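Local coordinates for probable uracil-DNA glycosylase (Acanthamoeba polyphaga mimivirus, PDB 5X55), which is a probable uracil-DNA glycosylase, a member of the UDG superfamily built around a four-stranded parallel sheet, at residues W134-Y146 with E273-D285. Residues are numbered along the deposited sequence; the frame is centred on the assembly and turned at random.
Sequences WFDFFKYVESKTY and ESFTADLIDYLTD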
# COMPACT_ATOMS: atom_id res chain seq x y z
N TRP A 134 5.76 -3.72 15.41
CA TRP A 134 6.49 -2.81 14.54
C TRP A 134 7.38 -1.84 15.30
O TRP A 134 8.17 -1.12 14.66
CB TRP A 134 5.51 -2.00 13.67
CG TRP A 134 4.89 -2.79 12.53
CD1 TRP A 134 3.64 -3.34 12.49
CD2 TRP A 134 5.50 -3.09 11.25
NE1 TRP A 134 3.44 -3.97 11.27
CE2 TRP A 134 4.56 -3.83 10.50
CE3 TRP A 134 6.75 -2.81 10.68
CZ2 TRP A 134 4.84 -4.30 9.22
CZ3 TRP A 134 7.02 -3.27 9.39
CH2 TRP A 134 6.07 -4.01 8.67
N PHE A 135 7.30 -1.81 16.64
CA PHE A 135 8.04 -0.80 17.40
C PHE A 135 9.54 -0.92 17.15
O PHE A 135 10.24 0.10 17.02
CB PHE A 135 7.71 -0.91 18.89
CG PHE A 135 6.29 -0.46 19.25
CD1 PHE A 135 5.46 0.15 18.30
CD2 PHE A 135 5.79 -0.64 20.55
CE1 PHE A 135 4.16 0.55 18.63
CE2 PHE A 135 4.49 -0.24 20.89
CZ PHE A 135 3.67 0.36 19.93
N ASP A 136 10.05 -2.15 17.02
CA ASP A 136 11.47 -2.33 16.73
C ASP A 136 11.83 -1.66 15.41
O ASP A 136 12.77 -0.85 15.35
CB ASP A 136 11.83 -3.82 16.71
CG ASP A 136 11.98 -4.39 18.13
OD1 ASP A 136 11.42 -3.80 19.07
OD2 ASP A 136 12.67 -5.43 18.30
N PHE A 137 11.06 -1.92 14.35
CA PHE A 137 11.32 -1.22 13.11
C PHE A 137 11.25 0.28 13.33
O PHE A 137 12.14 1.02 12.90
CB PHE A 137 10.34 -1.65 12.01
CG PHE A 137 10.27 -0.69 10.87
CD1 PHE A 137 11.29 -0.62 9.94
CD2 PHE A 137 9.19 0.15 10.73
CE1 PHE A 137 11.24 0.26 8.88
CE2 PHE A 137 9.12 1.05 9.69
CZ PHE A 137 10.16 1.10 8.75
N PHE A 138 10.24 0.73 14.07
CA PHE A 138 10.09 2.17 14.24
C PHE A 138 11.24 2.73 15.05
O PHE A 138 11.73 3.84 14.75
CB PHE A 138 8.73 2.49 14.87
CG PHE A 138 8.13 3.74 14.34
CD1 PHE A 138 8.51 4.97 14.85
CD2 PHE A 138 7.25 3.70 13.28
CE1 PHE A 138 7.97 6.14 14.34
CE2 PHE A 138 6.71 4.85 12.76
CZ PHE A 138 7.07 6.07 13.29
N LYS A 139 11.76 1.96 16.01
CA LYS A 139 12.91 2.43 16.77
C LYS A 139 14.13 2.60 15.86
O LYS A 139 14.92 3.53 16.03
CB LYS A 139 13.20 1.47 17.92
CG LYS A 139 14.48 1.74 18.69
CD LYS A 139 14.69 0.70 19.79
CE LYS A 139 16.05 0.82 20.46
NZ LYS A 139 16.35 -0.37 21.32
N TYR A 140 14.26 1.73 14.86
CA TYR A 140 15.36 1.88 13.91
C TYR A 140 15.16 3.13 13.05
O TYR A 140 16.13 3.81 12.70
CB TYR A 140 15.49 0.64 13.03
CG TYR A 140 16.44 0.82 11.86
CD1 TYR A 140 17.83 0.75 12.04
CD2 TYR A 140 15.96 1.04 10.57
CE1 TYR A 140 18.71 0.91 10.97
CE2 TYR A 140 16.84 1.21 9.49
CZ TYR A 140 18.21 1.14 9.70
OH TYR A 140 19.07 1.31 8.63
N VAL A 141 13.92 3.45 12.71
CA VAL A 141 13.70 4.54 11.76
C VAL A 141 13.89 5.89 12.44
O VAL A 141 14.44 6.82 11.82
CB VAL A 141 12.32 4.38 11.11
CG1 VAL A 141 11.81 5.69 10.62
CG2 VAL A 141 12.43 3.42 9.94
N GLU A 142 13.46 6.03 13.70
CA GLU A 142 13.62 7.32 14.38
C GLU A 142 15.07 7.66 14.64
O GLU A 142 15.38 8.84 14.85
CB GLU A 142 12.88 7.35 15.72
CG GLU A 142 11.52 6.75 15.80
CD GLU A 142 11.15 6.40 17.25
OE1 GLU A 142 12.03 6.54 18.12
OE2 GLU A 142 10.01 5.97 17.51
N SER A 143 15.97 6.68 14.65
CA SER A 143 17.38 6.96 14.85
C SER A 143 18.06 7.51 13.61
O SER A 143 19.21 7.96 13.72
CB SER A 143 18.11 5.69 15.30
OG SER A 143 18.37 4.87 14.17
N LYS A 144 17.40 7.50 12.45
CA LYS A 144 17.98 8.00 11.21
C LYS A 144 17.88 9.52 11.16
O LYS A 144 16.98 10.12 11.76
CB LYS A 144 17.27 7.40 10.00
CG LYS A 144 17.21 5.89 9.99
CD LYS A 144 18.56 5.28 9.71
CE LYS A 144 18.48 4.34 8.51
NZ LYS A 144 18.07 5.03 7.24
N THR A 145 18.78 10.15 10.40
CA THR A 145 18.76 11.61 10.38
C THR A 145 17.59 12.16 9.57
O THR A 145 17.13 13.27 9.85
CB THR A 145 20.09 12.18 9.86
OG1 THR A 145 20.26 11.86 8.48
CG2 THR A 145 21.26 11.61 10.66
N TYR A 146 17.07 11.41 8.59
CA TYR A 146 15.94 11.92 7.83
C TYR A 146 14.65 12.01 8.66
O TYR A 146 13.77 12.81 8.33
CB TYR A 146 15.71 11.06 6.56
CG TYR A 146 15.12 9.68 6.83
CD1 TYR A 146 13.77 9.52 7.16
CD2 TYR A 146 15.91 8.54 6.77
CE1 TYR A 146 13.23 8.27 7.43
CE2 TYR A 146 15.38 7.28 7.03
CZ TYR A 146 14.03 7.16 7.35
OH TYR A 146 13.49 5.93 7.62
N GLU A 273 10.35 8.67 0.84
CA GLU A 273 11.20 7.72 0.12
C GLU A 273 12.15 6.98 1.06
O GLU A 273 12.34 5.77 0.92
CB GLU A 273 11.99 8.44 -0.99
CG GLU A 273 11.15 8.90 -2.21
CD GLU A 273 11.97 9.50 -3.37
OE1 GLU A 273 12.93 10.29 -3.14
OE2 GLU A 273 11.66 9.17 -4.53
N SER A 274 12.74 7.69 2.02
CA SER A 274 13.67 7.00 2.92
C SER A 274 12.92 6.09 3.88
O SER A 274 13.41 5.01 4.23
CB SER A 274 14.52 8.02 3.69
OG SER A 274 15.24 8.84 2.79
N PHE A 275 11.75 6.53 4.35
CA PHE A 275 10.95 5.69 5.23
C PHE A 275 10.54 4.41 4.52
O PHE A 275 10.72 3.31 5.05
CB PHE A 275 9.72 6.47 5.71
CG PHE A 275 8.85 5.70 6.67
CD1 PHE A 275 9.14 5.69 8.03
CD2 PHE A 275 7.74 5.00 6.21
CE1 PHE A 275 8.33 4.99 8.93
CE2 PHE A 275 6.93 4.30 7.10
CZ PHE A 275 7.22 4.29 8.47
N THR A 276 10.03 4.53 3.29
CA THR A 276 9.62 3.35 2.54
C THR A 276 10.82 2.46 2.20
O THR A 276 10.72 1.23 2.26
CB THR A 276 8.86 3.76 1.28
OG1 THR A 276 7.69 4.52 1.65
CG2 THR A 276 8.41 2.54 0.48
N ALA A 277 11.97 3.06 1.88
CA ALA A 277 13.15 2.24 1.62
C ALA A 277 13.54 1.45 2.86
O ALA A 277 13.84 0.25 2.77
CB ALA A 277 14.31 3.12 1.16
N ASP A 278 13.52 2.09 4.04
CA ASP A 278 13.81 1.36 5.27
C ASP A 278 12.75 0.32 5.59
O ASP A 278 13.05 -0.71 6.19
CB ASP A 278 13.97 2.34 6.43
CG ASP A 278 15.33 3.02 6.46
OD1 ASP A 278 16.28 2.48 5.85
OD2 ASP A 278 15.45 4.09 7.08
N LEU A 279 11.50 0.55 5.19
CA LEU A 279 10.47 -0.46 5.42
C LEU A 279 10.71 -1.70 4.56
O LEU A 279 10.69 -2.84 5.06
CB LEU A 279 9.09 0.16 5.14
CG LEU A 279 7.83 -0.70 5.20
CD1 LEU A 279 7.79 -1.55 6.47
CD2 LEU A 279 6.60 0.22 5.08
N ILE A 280 11.00 -1.49 3.26
CA ILE A 280 11.32 -2.60 2.37
C ILE A 280 12.54 -3.35 2.89
O ILE A 280 12.54 -4.59 3.00
CB ILE A 280 11.58 -2.11 0.93
CG1 ILE A 280 10.46 -1.19 0.40
CG2 ILE A 280 11.85 -3.29 -0.01
CD1 ILE A 280 9.16 -1.83 0.25
N ASP A 281 13.60 -2.61 3.22
CA ASP A 281 14.85 -3.24 3.67
C ASP A 281 14.64 -4.00 4.96
O ASP A 281 15.19 -5.09 5.15
CB ASP A 281 15.95 -2.19 3.84
CG ASP A 281 16.33 -1.53 2.52
OD1 ASP A 281 16.00 -2.10 1.44
OD2 ASP A 281 16.95 -0.44 2.54
N TYR A 282 13.86 -3.44 5.88
CA TYR A 282 13.56 -4.14 7.12
C TYR A 282 12.89 -5.48 6.84
O TYR A 282 13.26 -6.51 7.44
CB TYR A 282 12.67 -3.27 8.01
CG TYR A 282 12.29 -3.95 9.30
CD1 TYR A 282 13.13 -3.88 10.41
CD2 TYR A 282 11.11 -4.66 9.41
CE1 TYR A 282 12.80 -4.51 11.60
CE2 TYR A 282 10.77 -5.30 10.60
CZ TYR A 282 11.61 -5.22 11.68
OH TYR A 282 11.27 -5.85 12.86
N LEU A 283 11.91 -5.49 5.93
CA LEU A 283 11.20 -6.74 5.67
C LEU A 283 12.11 -7.77 5.02
O LEU A 283 12.16 -8.93 5.45
CB LEU A 283 9.95 -6.48 4.81
CG LEU A 283 8.83 -5.65 5.44
CD1 LEU A 283 7.76 -5.37 4.40
CD2 LEU A 283 8.23 -6.35 6.64
N THR A 284 12.86 -7.37 3.99
CA THR A 284 13.72 -8.32 3.29
C THR A 284 14.94 -8.74 4.12
O THR A 284 15.50 -9.81 3.87
CB THR A 284 14.20 -7.74 1.96
OG1 THR A 284 14.99 -6.57 2.21
CG2 THR A 284 13.00 -7.39 1.09
N ASP A 285 15.35 -7.94 5.09
CA ASP A 285 16.45 -8.36 5.94
C ASP A 285 15.99 -9.30 7.04
O ASP A 285 16.76 -10.18 7.46
CB ASP A 285 17.16 -7.16 6.56
CG ASP A 285 17.80 -6.23 5.51
OD1 ASP A 285 17.81 -6.58 4.30
OD2 ASP A 285 18.27 -5.14 5.92
O HOH W 1 9.50 -4.28 14.20
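With CG anti to the backbone N in both F137 (chi1 162°) and Y282, F137 CB is set over the face of the Y282 ring where helix 135-142 packs on helix 273-285 in a knobs-into-holes helix pair. Their short axes approach to 10.7 Å, and the second helix, within the UDG superfamily region, rests L279 and L283 on strand 251-255, an outer strand of the parallel sheet. F137 is a knob among F275, D278, L279 and Y282; F275 and D278 return the packing as knobs into the other segment. F137 CB lies 3.7 Å from the centroid of the Y282 ring, a CH-pi contact, while the F137 ring turns an edge toward the face of F275 in an offset edge-to-face pair, planes at 68°. A water accepts from F137 N and lies 2.7 Å from Y282 OH. Beside this aromatic cluster, W134 lays CZ3 3.5 Å from L279 CD1, its NE1 hydrogen-bonded to the backbone O of L178.

The polar end converges on D278. S274 CB lies over the centre of one face of the Y146 ring, 3.4 Å from its centroid, a CH-pi contact, and the hydroxyl of that ring donates to the carboxylate. K144, its chain bent at three torsions, curls back to salt-bridge the same group. One oxygen takes both donors: K144 NZ meets the syn lone pair of D278 OD2 at 2.8 Å, and Y146 OH reaches that OD2 from the anti side at 2.7 Å, 21° out of the carboxylate plane.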